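Local atomic coordinates of pullulanase (Bacillus acidopullulyticus, PDB entry 2WAN), a protein that hydrolyses the alpha-1,6-glucosidic linkages of pullulan, and probably of branched starch polysaccharides, as a debranching glycoside hydrolase. Residues E151-N162 / T271-P282; Q671-N682 / D720-Y731. All coordinates share one frame; numbering follows the deposited sequence.

Interaction 1 of 2, residues E151-N162 / T271-P282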
loop_
_atom_site.group_PDB
_atom_site.type_symbol
_atom_site.label_atom_id
_atom_site.label_comp_id
_atom_site.label_asym_id
_atom_site.label_seq_id
_atom_site.Cartn_x
_atom_site.Cartn_y
_atom_site.Cartn_z
ATOM N N GLU A 151 -21.496 -30.430 24.500
ATOM C CA GLU A 151 -20.629 -31.484 23.967
ATOM C C GLU A 151 -19.145 -31.235 24.235
ATOM O O GLU A 151 -18.617 -30.157 23.941
ATOM C CB GLU A 151 -20.860 -31.650 22.460
ATOM C CG GLU A 151 -19.968 -32.700 21.783
ATOM C CD GLU A 151 -20.019 -32.644 20.260
ATOM O OE1 GLU A 151 -20.732 -31.776 19.709
ATOM O OE2 GLU A 151 -19.339 -33.467 19.605
ATOM N N LYS A 152 -18.483 -32.244 24.796
ATOM C CA LYS A 152 -17.038 -32.231 24.966
ATOM C C LYS A 152 -16.367 -32.705 23.681
ATOM O O LYS A 152 -16.820 -33.659 23.046
ATOM C CB LYS A 152 -16.626 -33.123 26.140
ATOM C CG LYS A 152 -17.017 -32.583 27.510
ATOM C CD LYS A 152 -16.632 -33.573 28.607
ATOM C CE LYS A 152 -16.817 -32.985 30.002
ATOM N NZ LYS A 152 -18.241 -32.985 30.441
ATOM N N ILE A 153 -15.302 -32.013 23.285
ATOM C CA ILE A 153 -14.510 -32.419 22.126
ATOM C C ILE A 153 -13.119 -32.803 22.621
ATOM O O ILE A 153 -12.423 -31.972 23.215
ATOM C CB ILE A 153 -14.418 -31.302 21.051
ATOM C CG1 ILE A 153 -15.825 -30.892 20.589
ATOM C CG2 ILE A 153 -13.569 -31.776 19.863
ATOM C CD1 ILE A 153 -15.882 -29.619 19.742
ATOM N N PRO A 154 -12.718 -34.068 22.403
ATOM C CA PRO A 154 -11.403 -34.495 22.889
ATOM C C PRO A 154 -10.238 -33.794 22.179
ATOM O O PRO A 154 -10.250 -33.654 20.953
ATOM C CB PRO A 154 -11.389 -35.998 22.589
ATOM C CG PRO A 154 -12.843 -36.385 22.518
ATOM C CD PRO A 154 -13.503 -35.201 21.876
ATOM N N VAL A 155 -9.267 -33.342 22.971
ATOM C CA VAL A 155 -7.985 -32.865 22.463
ATOM C C VAL A 155 -7.095 -34.088 22.238
ATOM O O VAL A 155 -6.797 -34.828 23.184
ATOM C CB VAL A 155 -7.315 -31.880 23.450
ATOM C CG1 VAL A 155 -5.930 -31.467 22.954
ATOM C CG2 VAL A 155 -8.201 -30.651 23.680
ATOM N N THR A 156 -6.686 -34.301 20.989
ATOM C CA THR A 156 -5.932 -35.500 20.603
ATOM C C THR A 156 -4.408 -35.316 20.614
ATOM O O THR A 156 -3.656 -36.300 20.597
ATOM C CB THR A 156 -6.361 -36.023 19.212
ATOM O OG1 THR A 156 -6.039 -35.056 18.202
ATOM C CG2 THR A 156 -7.859 -36.319 19.185
ATOM N N SER A 157 -3.969 -34.058 20.642
ATOM C CA SER A 157 -2.551 -33.710 20.554
ATOM C C SER A 157 -2.329 -32.280 21.030
ATOM O O SER A 157 -3.159 -31.395 20.788
ATOM C CB SER A 157 -2.047 -33.868 19.115
ATOM O OG SER A 157 -0.732 -33.350 18.976
ATOM N N ALA A 158 -1.216 -32.066 21.723
ATOM C CA ALA A 158 -0.839 -30.740 22.194
ATOM C C ALA A 158 0.658 -30.529 21.992
ATOM O O ALA A 158 1.481 -31.177 22.650
ATOM C CB ALA A 158 -1.220 -30.559 23.657
ATOM N N VAL A 159 1.006 -29.639 21.064
ATOM C CA VAL A 159 2.408 -29.328 20.770
ATOM C C VAL A 159 2.676 -27.838 20.975
ATOM O O VAL A 159 1.733 -27.040 21.052
ATOM C CB VAL A 159 2.831 -29.786 19.342
ATOM C CG1 VAL A 159 2.533 -31.270 19.130
ATOM C CG2 VAL A 159 2.161 -28.927 18.246
ATOM N N SER A 160 3.948 -27.461 21.093
ATOM C CA SER A 160 4.299 -26.042 21.147
ATOM C C SER A 160 4.161 -25.419 19.764
ATOM O O SER A 160 4.536 -26.028 18.758
ATOM C CB SER A 160 5.727 -25.825 21.632
ATOM O OG SER A 160 6.003 -24.431 21.733
ATOM N N ALA A 161 3.637 -24.197 19.731
ATOM C CA ALA A 161 3.437 -23.478 18.473
ATOM C C ALA A 161 4.645 -22.602 18.131
ATOM O O ALA A 161 4.746 -22.074 17.012
ATOM C CB ALA A 161 2.163 -22.640 18.539
ATOM N N ASN A 162 5.556 -22.448 19.093
ATOM C CA ASN A 162 6.776 -21.681 18.878
ATOM C C ASN A 162 7.606 -22.270 17.753
ATOM O O ASN A 162 7.834 -23.475 17.720
ATOM C CB ASN A 162 7.604 -21.606 20.157
ATOM C CG ASN A 162 6.892 -20.866 21.263
ATOM O OD1 ASN A 162 6.083 -19.978 21.007
ATOM N ND2 ASN A 162 7.188 -21.228 22.505
ATOM N N THR A 271 6.532 -24.398 27.115
ATOM C CA THR A 271 5.892 -23.421 26.218
ATOM C C THR A 271 4.721 -22.677 26.864
ATOM O O THR A 271 4.060 -23.202 27.769
ATOM C CB THR A 271 5.433 -24.089 24.882
ATOM O OG1 THR A 271 4.957 -23.088 23.969
ATOM C CG2 THR A 271 4.334 -25.141 25.116
ATOM N N ASN A 272 4.476 -21.452 26.396
ATOM C CA ASN A 272 3.311 -20.679 26.812
ATOM C C ASN A 272 2.353 -20.467 25.634
ATOM O O ASN A 272 1.437 -19.646 25.702
ATOM C CB ASN A 272 3.727 -19.339 27.436
ATOM C CG ASN A 272 4.418 -18.405 26.444
ATOM O OD1 ASN A 272 4.692 -18.773 25.302
ATOM N ND2 ASN A 272 4.705 -17.192 26.889
ATOM N N LEU A 273 2.595 -21.215 24.561
ATOM C CA LEU A 273 1.826 -21.108 23.316
ATOM C C LEU A 273 1.693 -22.480 22.688
ATOM O O LEU A 273 2.669 -23.048 22.179
ATOM C CB LEU A 273 2.507 -20.137 22.343
ATOM C CG LEU A 273 1.744 -19.737 21.072
ATOM C CD1 LEU A 273 0.450 -19.010 21.424
ATOM C CD2 LEU A 273 2.650 -18.857 20.219
ATOM N N VAL A 274 0.467 -22.999 22.703
ATOM C CA VAL A 274 0.208 -24.382 22.342
ATOM C C VAL A 274 -0.686 -24.503 21.113
ATOM O O VAL A 274 -1.656 -23.756 20.962
ATOM C CB VAL A 274 -0.458 -25.148 23.527
ATOM C CG1 VAL A 274 -0.592 -26.629 23.207
ATOM C CG2 VAL A 274 0.336 -24.951 24.812
ATOM N N GLN A 275 -0.347 -25.449 20.245
ATOM C CA GLN A 275 -1.193 -25.828 19.124
ATOM C C GLN A 275 -1.906 -27.144 19.439
ATOM O O GLN A 275 -1.257 -28.183 19.598
ATOM C CB GLN A 275 -0.366 -25.973 17.848
ATOM C CG GLN A 275 -1.188 -26.384 16.635
ATOM C CD GLN A 275 -0.345 -26.669 15.409
ATOM O OE1 GLN A 275 -0.645 -27.580 14.641
ATOM N NE2 GLN A 275 0.712 -25.890 15.214
ATOM N N LEU A 276 -3.237 -27.085 19.516
ATOM C CA LEU A 276 -4.073 -28.239 19.874
ATOM C C LEU A 276 -4.778 -28.845 18.670
ATOM O O LEU A 276 -5.325 -28.127 17.827
ATOM C CB LEU A 276 -5.116 -27.837 20.934
ATOM C CG LEU A 276 -4.588 -27.172 22.207
ATOM C CD1 LEU A 276 -5.705 -26.551 23.043
ATOM C CD2 LEU A 276 -3.785 -28.169 23.044
ATOM N N THR A 277 -4.756 -30.171 18.585
ATOM C CA THR A 277 -5.510 -30.881 17.559
ATOM C C THR A 277 -6.758 -31.458 18.208
ATOM O O THR A 277 -6.687 -32.032 19.300
ATOM C CB THR A 277 -4.678 -31.985 16.878
ATOM O OG1 THR A 277 -3.513 -31.400 16.292
ATOM C CG2 THR A 277 -5.477 -32.688 15.777
ATOM N N LEU A 278 -7.897 -31.281 17.540
ATOM C CA LEU A 278 -9.189 -31.742 18.054
ATOM C C LEU A 278 -9.672 -32.989 17.317
ATOM O O LEU A 278 -9.317 -33.207 16.153
ATOM C CB LEU A 278 -10.232 -30.622 17.961
ATOM C CG LEU A 278 -9.913 -29.288 18.645
ATOM C CD1 LEU A 278 -11.113 -28.348 18.514
ATOM C CD2 LEU A 278 -9.506 -29.435 20.118
ATOM N N ALA A 279 -10.470 -33.811 18.004
ATOM C CA ALA A 279 -11.010 -35.043 17.410
ATOM C C ALA A 279 -12.060 -34.758 16.337
ATOM O O ALA A 279 -12.145 -35.475 15.342
ATOM C CB ALA A 279 -11.584 -35.971 18.491
ATOM N N SER A 280 -12.837 -33.694 16.543
ATOM C CA SER A 280 -13.851 -33.274 15.577
ATOM C C SER A 280 -13.799 -31.760 15.366
ATOM O O SER A 280 -13.299 -31.022 16.225
ATOM C CB SER A 280 -15.250 -33.688 16.050
ATOM O OG SER A 280 -15.565 -33.064 17.284
ATOM N N ALA A 281 -14.332 -31.321 14.229
ATOM C CA ALA A 281 -14.393 -29.898 13.864
ATOM C C ALA A 281 -15.560 -29.171 14.544
ATOM O O ALA A 281 -16.724 -29.499 14.288
ATOM C CB ALA A 281 -14.494 -29.762 12.356
ATOM N N PRO A 282 -15.263 -28.196 15.427
ATOM C CA PRO A 282 -16.352 -27.485 16.109
ATOM C C PRO A 282 -17.179 -26.612 15.163
ATOM O O PRO A 282 -16.719 -26.273 14.070
ATOM C CB PRO A 282 -15.631 -26.600 17.132
ATOM C CG PRO A 282 -14.227 -27.097 17.203
ATOM C CD PRO A 282 -13.935 -27.753 15.888
HETATM O O HOH W 1 -1.344 -30.218 18.034
HETATM O O HOH W 2 7.070 -20.486 25.321
#

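Interaction 2 of 2, residues Q671-N682 / D720-Y731. With ACT (acetate ion), chain Q.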
loop_
_atom_site.group_PDB
_atom_site.type_symbol
_atom_site.label_atom_id
_atom_site.label_comp_id
_atom_site.label_asym_id
_atom_site.label_seq_id
_atom_site.Cartn_x
_atom_site.Cartn_y
_atom_site.Cartn_z
ATOM N N GLN A 671 7.476 -5.328 -6.533
ATOM C CA GLN A 671 6.471 -5.001 -7.549
ATOM C C GLN A 671 6.816 -5.526 -8.930
ATOM O O GLN A 671 5.993 -5.452 -9.845
ATOM C CB GLN A 671 6.268 -3.474 -7.632
ATOM C CG GLN A 671 7.284 -2.731 -8.521
ATOM C CD GLN A 671 8.727 -2.803 -8.019
ATOM O OE1 GLN A 671 8.986 -2.800 -6.813
ATOM N NE2 GLN A 671 9.677 -2.834 -8.957
ATOM N N LYS A 672 8.041 -6.030 -9.102
ATOM C CA LYS A 672 8.521 -6.440 -10.423
ATOM C C LYS A 672 7.536 -7.328 -11.177
ATOM O O LYS A 672 7.117 -8.376 -10.666
ATOM C CB LYS A 672 9.880 -7.137 -10.307
ATOM C CG LYS A 672 11.035 -6.168 -10.051
ATOM C CD LYS A 672 12.356 -6.924 -9.978
ATOM C CE LYS A 672 13.534 -5.953 -9.829
ATOM N NZ LYS A 672 14.841 -6.722 -9.721
ATOM N N GLY A 673 7.172 -6.895 -12.380
ATOM C CA GLY A 673 6.322 -7.679 -13.281
ATOM C C GLY A 673 4.850 -7.725 -12.901
ATOM O O GLY A 673 4.066 -8.386 -13.585
ATOM N N LEU A 674 4.456 -7.018 -11.838
ATOM C CA LEU A 674 3.059 -7.108 -11.359
ATOM C C LEU A 674 2.094 -6.134 -12.029
ATOM O O LEU A 674 0.868 -6.251 -11.858
ATOM C CB LEU A 674 2.980 -6.934 -9.844
ATOM C CG LEU A 674 3.700 -7.987 -8.999
ATOM C CD1 LEU A 674 3.329 -7.792 -7.521
ATOM C CD2 LEU A 674 3.399 -9.413 -9.489
ATOM N N GLY A 675 2.631 -5.160 -12.759
ATOM C CA GLY A 675 1.781 -4.137 -13.412
ATOM C C GLY A 675 1.402 -3.012 -12.456
ATOM O O GLY A 675 0.369 -2.350 -12.623
ATOM N N ILE A 676 2.259 -2.795 -11.461
ATOM C CA ILE A 676 2.074 -1.741 -10.458
ATOM C C ILE A 676 3.397 -1.017 -10.194
ATOM O O ILE A 676 4.475 -1.561 -10.437
ATOM C CB ILE A 676 1.538 -2.305 -9.109
ATOM C CG1 ILE A 676 2.652 -3.041 -8.332
ATOM C CG2 ILE A 676 0.243 -3.160 -9.307
ATOM C CD1 ILE A 676 2.219 -3.645 -6.960
ATOM N N GLY A 677 3.298 0.212 -9.705
ATOM C CA GLY A 677 4.471 1.039 -9.392
ATOM C C GLY A 677 4.643 1.366 -7.926
ATOM O O GLY A 677 3.709 1.228 -7.126
ATOM N N VAL A 678 5.859 1.770 -7.547
ATOM C CA VAL A 678 6.131 2.158 -6.158
ATOM C C VAL A 678 6.760 3.542 -6.096
ATOM O O VAL A 678 7.569 3.891 -6.942
ATOM C CB VAL A 678 7.026 1.125 -5.406
ATOM C CG1 VAL A 678 6.296 -0.194 -5.272
ATOM C CG2 VAL A 678 8.391 0.929 -6.130
ATOM N N PHE A 679 6.374 4.327 -5.097
ATOM C CA PHE A 679 7.001 5.616 -4.866
ATOM C C PHE A 679 8.486 5.409 -4.614
ATOM O O PHE A 679 8.887 4.547 -3.814
ATOM C CB PHE A 679 6.364 6.321 -3.671
ATOM C CG PHE A 679 5.085 7.001 -4.011
ATOM C CD1 PHE A 679 5.101 8.219 -4.701
ATOM C CD2 PHE A 679 3.868 6.419 -3.681
ATOM C CE1 PHE A 679 3.899 8.878 -5.059
ATOM C CE2 PHE A 679 2.667 7.073 -4.020
ATOM C CZ PHE A 679 2.689 8.298 -4.688
ATOM N N ASN A 680 9.287 6.191 -5.320
ATOM C CA ASN A 680 10.729 6.025 -5.319
ATOM C C ASN A 680 11.389 6.947 -4.303
ATOM O O ASN A 680 11.778 8.062 -4.615
ATOM C CB ASN A 680 11.270 6.242 -6.742
ATOM C CG ASN A 680 12.761 5.946 -6.852
ATOM O OD1 ASN A 680 13.437 5.763 -5.845
ATOM N ND2 ASN A 680 13.279 5.922 -8.085
ATOM N N ASP A 681 11.491 6.479 -3.068
ATOM C CA ASP A 681 12.164 7.281 -2.054
ATOM C C ASP A 681 13.679 7.386 -2.276
ATOM O O ASP A 681 14.319 8.284 -1.703
ATOM C CB ASP A 681 11.794 6.853 -0.614
ATOM C CG ASP A 681 12.073 5.380 -0.316
ATOM O OD1 ASP A 681 12.086 4.534 -1.234
ATOM O OD2 ASP A 681 12.251 5.075 0.881
ATOM N N ASN A 682 14.254 6.513 -3.111
ATOM C CA ASN A 682 15.690 6.642 -3.433
ATOM C C ASN A 682 15.988 7.921 -4.227
ATOM O O ASN A 682 16.902 8.687 -3.877
ATOM C CB ASN A 682 16.231 5.426 -4.192
ATOM C CG ASN A 682 16.257 4.156 -3.350
ATOM O OD1 ASN A 682 16.083 4.194 -2.123
ATOM N ND2 ASN A 682 16.495 3.023 -4.011
ATOM N N ASP A 720 18.165 -0.617 -10.197
ATOM C CA ASP A 720 18.047 -0.374 -8.769
ATOM C C ASP A 720 16.969 -1.331 -8.227
ATOM O O ASP A 720 17.298 -2.256 -7.477
ATOM C CB ASP A 720 17.741 1.126 -8.531
ATOM C CG ASP A 720 17.627 1.507 -7.054
ATOM O OD1 ASP A 720 17.865 0.656 -6.163
ATOM O OD2 ASP A 720 17.305 2.686 -6.777
ATOM N N PHE A 721 15.706 -1.146 -8.622
ATOM C CA PHE A 721 14.627 -1.997 -8.094
ATOM C C PHE A 721 13.470 -2.288 -9.057
ATOM O O PHE A 721 12.503 -2.935 -8.656
ATOM C CB PHE A 721 14.071 -1.402 -6.781
ATOM C CG PHE A 721 13.459 -0.045 -6.949
ATOM C CD1 PHE A 721 12.126 0.087 -7.339
ATOM C CD2 PHE A 721 14.218 1.101 -6.754
ATOM C CE1 PHE A 721 11.548 1.359 -7.527
ATOM C CE2 PHE A 721 13.659 2.352 -6.935
ATOM C CZ PHE A 721 12.317 2.484 -7.334
ATOM N N THR A 722 13.555 -1.834 -10.308
ATOM C CA THR A 722 12.462 -2.077 -11.270
ATOM C C THR A 722 12.843 -3.027 -12.388
ATOM O O THR A 722 14.017 -3.171 -12.712
ATOM C CB THR A 722 11.915 -0.779 -11.938
ATOM O OG1 THR A 722 12.913 -0.242 -12.817
ATOM C CG2 THR A 722 11.505 0.253 -10.901
ATOM N N SER A 723 11.831 -3.671 -12.968
ATOM C CA SER A 723 11.986 -4.420 -14.212
ATOM C C SER A 723 11.557 -3.631 -15.437
ATOM O O SER A 723 11.877 -4.013 -16.577
ATOM C CB SER A 723 11.177 -5.718 -14.141
ATOM O OG SER A 723 11.787 -6.595 -13.207
ATOM N N ALA A 724 10.811 -2.547 -15.208
ATOM C CA ALA A 724 10.307 -1.692 -16.271
ATOM C C ALA A 724 10.126 -0.286 -15.674
ATOM O O ALA A 724 9.854 -0.168 -14.481
ATOM C CB ALA A 724 8.956 -2.222 -16.788
ATOM N N PRO A 725 10.297 0.776 -16.486
ATOM C CA PRO A 725 10.216 2.128 -15.905
ATOM C C PRO A 725 8.824 2.508 -15.365
ATOM O O PRO A 725 8.712 3.389 -14.506
ATOM C CB PRO A 725 10.625 3.042 -17.079
ATOM C CG PRO A 725 10.290 2.235 -18.325
ATOM C CD PRO A 725 10.588 0.813 -17.936
ATOM N N SER A 726 7.774 1.850 -15.853
ATOM C CA SER A 726 6.430 2.018 -15.279
ATOM C C SER A 726 6.320 1.652 -13.798
ATOM O O SER A 726 5.341 2.027 -13.149
ATOM C CB SER A 726 5.406 1.200 -16.079
ATOM O OG SER A 726 5.779 -0.173 -16.062
ATOM N N GLU A 727 7.314 0.930 -13.258
ATOM C CA GLU A 727 7.286 0.504 -11.852
ATOM C C GLU A 727 7.822 1.519 -10.850
ATOM O O GLU A 727 7.729 1.285 -9.639
ATOM C CB GLU A 727 8.042 -0.833 -11.680
ATOM C CG GLU A 727 7.387 -1.924 -12.514
ATOM C CD GLU A 727 8.181 -3.219 -12.521
ATOM O OE1 GLU A 727 9.249 -3.273 -11.868
ATOM O OE2 GLU A 727 7.728 -4.170 -13.186
ATOM N N THR A 728 8.372 2.637 -11.342
ATOM C CA THR A 728 8.860 3.680 -10.443
ATOM C C THR A 728 8.057 4.965 -10.589
ATOM O O THR A 728 7.914 5.509 -11.702
ATOM C CB THR A 728 10.397 3.975 -10.603
ATOM O OG1 THR A 728 10.768 5.033 -9.707
ATOM C CG2 THR A 728 10.761 4.394 -12.067
ATOM N N ILE A 729 7.538 5.434 -9.455
ATOM C CA ILE A 729 6.918 6.763 -9.360
ATOM C C ILE A 729 7.977 7.732 -8.822
ATOM O O ILE A 729 8.302 7.722 -7.629
ATOM C CB ILE A 729 5.670 6.761 -8.446
ATOM C CG1 ILE A 729 4.777 5.535 -8.716
ATOM C CG2 ILE A 729 4.878 8.120 -8.583
ATOM C CD1 ILE A 729 4.230 5.425 -10.167
ATOM N N ASN A 730 8.508 8.566 -9.717
ATOM C CA ASN A 730 9.595 9.474 -9.370
ATOM C C ASN A 730 9.018 10.740 -8.762
ATOM O O ASN A 730 8.048 11.297 -9.282
ATOM C CB ASN A 730 10.390 9.836 -10.632
ATOM C CG ASN A 730 11.083 8.636 -11.241
ATOM O OD1 ASN A 730 11.535 7.737 -10.525
ATOM N ND2 ASN A 730 11.184 8.617 -12.564
ATOM N N TYR A 731 9.615 11.198 -7.663
ATOM C CA TYR A 731 9.091 12.396 -7.003
ATOM C C TYR A 731 10.123 12.975 -6.057
ATOM O O TYR A 731 11.129 12.303 -5.715
ATOM C CB TYR A 731 7.774 12.101 -6.249
ATOM C CG TYR A 731 7.934 11.350 -4.933
ATOM C CD1 TYR A 731 8.544 10.095 -4.874
ATOM C CD2 TYR A 731 7.460 11.901 -3.738
ATOM C CE1 TYR A 731 8.681 9.407 -3.638
ATOM C CE2 TYR A 731 7.590 11.222 -2.512
ATOM C CZ TYR A 731 8.201 9.980 -2.476
ATOM O OH TYR A 731 8.322 9.319 -1.269
HETATM C C ACT Q . 15.040 -7.703 -13.200
HETATM O O ACT Q . 14.528 -6.569 -13.095
HETATM O OXT ACT Q . 14.791 -8.501 -12.273
HETATM C CH3 ACT Q . 15.913 -8.075 -14.356
HETATM O O HOH W 3 16.272 -3.924 -10.877
HETATM O O HOH W 4 5.090 -4.124 -13.890
HETATM O O HOH W 5 16.436 4.670 -8.474
HETATM O O HOH W 6 16.645 -0.391 -3.919
#

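Interaction 1 of 2, residues E151-N162 / T271-P282
Val159 and Gln275 form a hydrogen-bonded antiparallel pair: Gln275 N reaches Val159 O at 2.7 Å, and the return bond from Val159 N to Gln275 O is almost straight (177°). One step along, Leu273 O is gripped twice, by Ala161 N at 2.9 Å and, from the opposite face of its carbonyl plane, by Thr271 OG1. With OG1 anti to the backbone N (chi1 -173°), Thr271 brings this hydroxyl within 2.8 Å of Ser160 OG. A valine in place of Thr271 would probably leave Ser160 OG without this hydroxyl mate and strip Leu273 O of its second donor. At the other end Thr277 O takes Thr156 N at 2.8 Å. The register slips by one residue between Val155 and Ser157, a beta bulge that leaves the buried Ser157 N without a partner. A water links Gln275 O to Thr277 OG1 on the face carrying Val159. On the other face Leu276 CD2 packs against Ala158 CB (3.6 Å) and touches Val155 CG1. Beyond the bulge Ile153 CD1 meets the Pro282 ring crosswise. Strand 124-129 flanks 273-278 and strand 142-146 flanks 152-160, making this a bulged antiparallel pair of adjacent strands in a seven-stranded sheet.

Interaction 2 of 2, residues Q671-N682 / D720-Y731
Phe679 and Tyr731 meet edge-to-face, ring planes at 69°, on two neighbouring parallel strands of the catalytic TIM barrel, 677-679 and 728-730. The edge of Phe679 points at one face of Tyr731, with CD1 offset toward the rim, while Phe679 CE1 rests on Ile729 CG2 at 3.7 Å. Backbone bonds join the strands, among them Ile729 N to Val678 O at 2.9 Å. Gly677 fits where a side chain would be jammed against Ile729 CD1 and Ser726 O. Val678 and Phe721 come at each other from opposite directions, Val678 CG2 reaching Phe721 CE1 at 3.5 Å. Asn680, its CG swung anti to the backbone N (chi1 -174°), brings its amide to the edge of the same phenyl ring, the two planes nearly perpendicular at 89°. Its ND2 makes a weak bond to Thr728 OG1, and its OD1 caps Ile683 N at the start of helix 681-688. The Asn682 amide and the Asp720 carboxylate are nearly coplanar: Asn682 ND2 meets Asp720 OD2 on its syn lone pair at 2.9 Å.

Toward the loops, Glu727 is held by both oxygens. OE2 receives Gly673 N at 2.9 Å from above the carboxylate plane; OE1 takes Gln671 NE2 and Ser723 N from opposite faces, which should hold the carboxylate against rotation. Gln671 bends at chi2, turning its amide so that NE2 serves two acceptors close to its own plane. Lys672 instead runs extended past Ser723 OG to an acetate ion, probably from the crystallisation liquor, with NZ 3.1 Å from acetate OXT and Ser723 OG 2.7 Å from acetate O. The second NE2 bond of Gln671 ends on Phe721 O, 2.8 Å away.

Following the chain from its first modelled residues, interaction 1 closes first: 271-282 returns to 151-162 after 108 residues that hold no helix and include the four-stranded sheet of the X25 region. The two segments therefore bring the ends of that excursion back together within the first sheet of the modelled chain. The chain then passes through the carbohydrate-binding module 48 region and the first five barrel strands before interaction 2 opens. This second contact spans only 37 residues, with helices 681-688 and 707-714 between its strands, a beta-alpha-beta crossover joining the sixth and seventh barrel strands. Interactions 1 and 2 follow in series, neither nesting nor crossing, and the nearest atoms of interaction 1 and interaction 2 are about 28 Å apart.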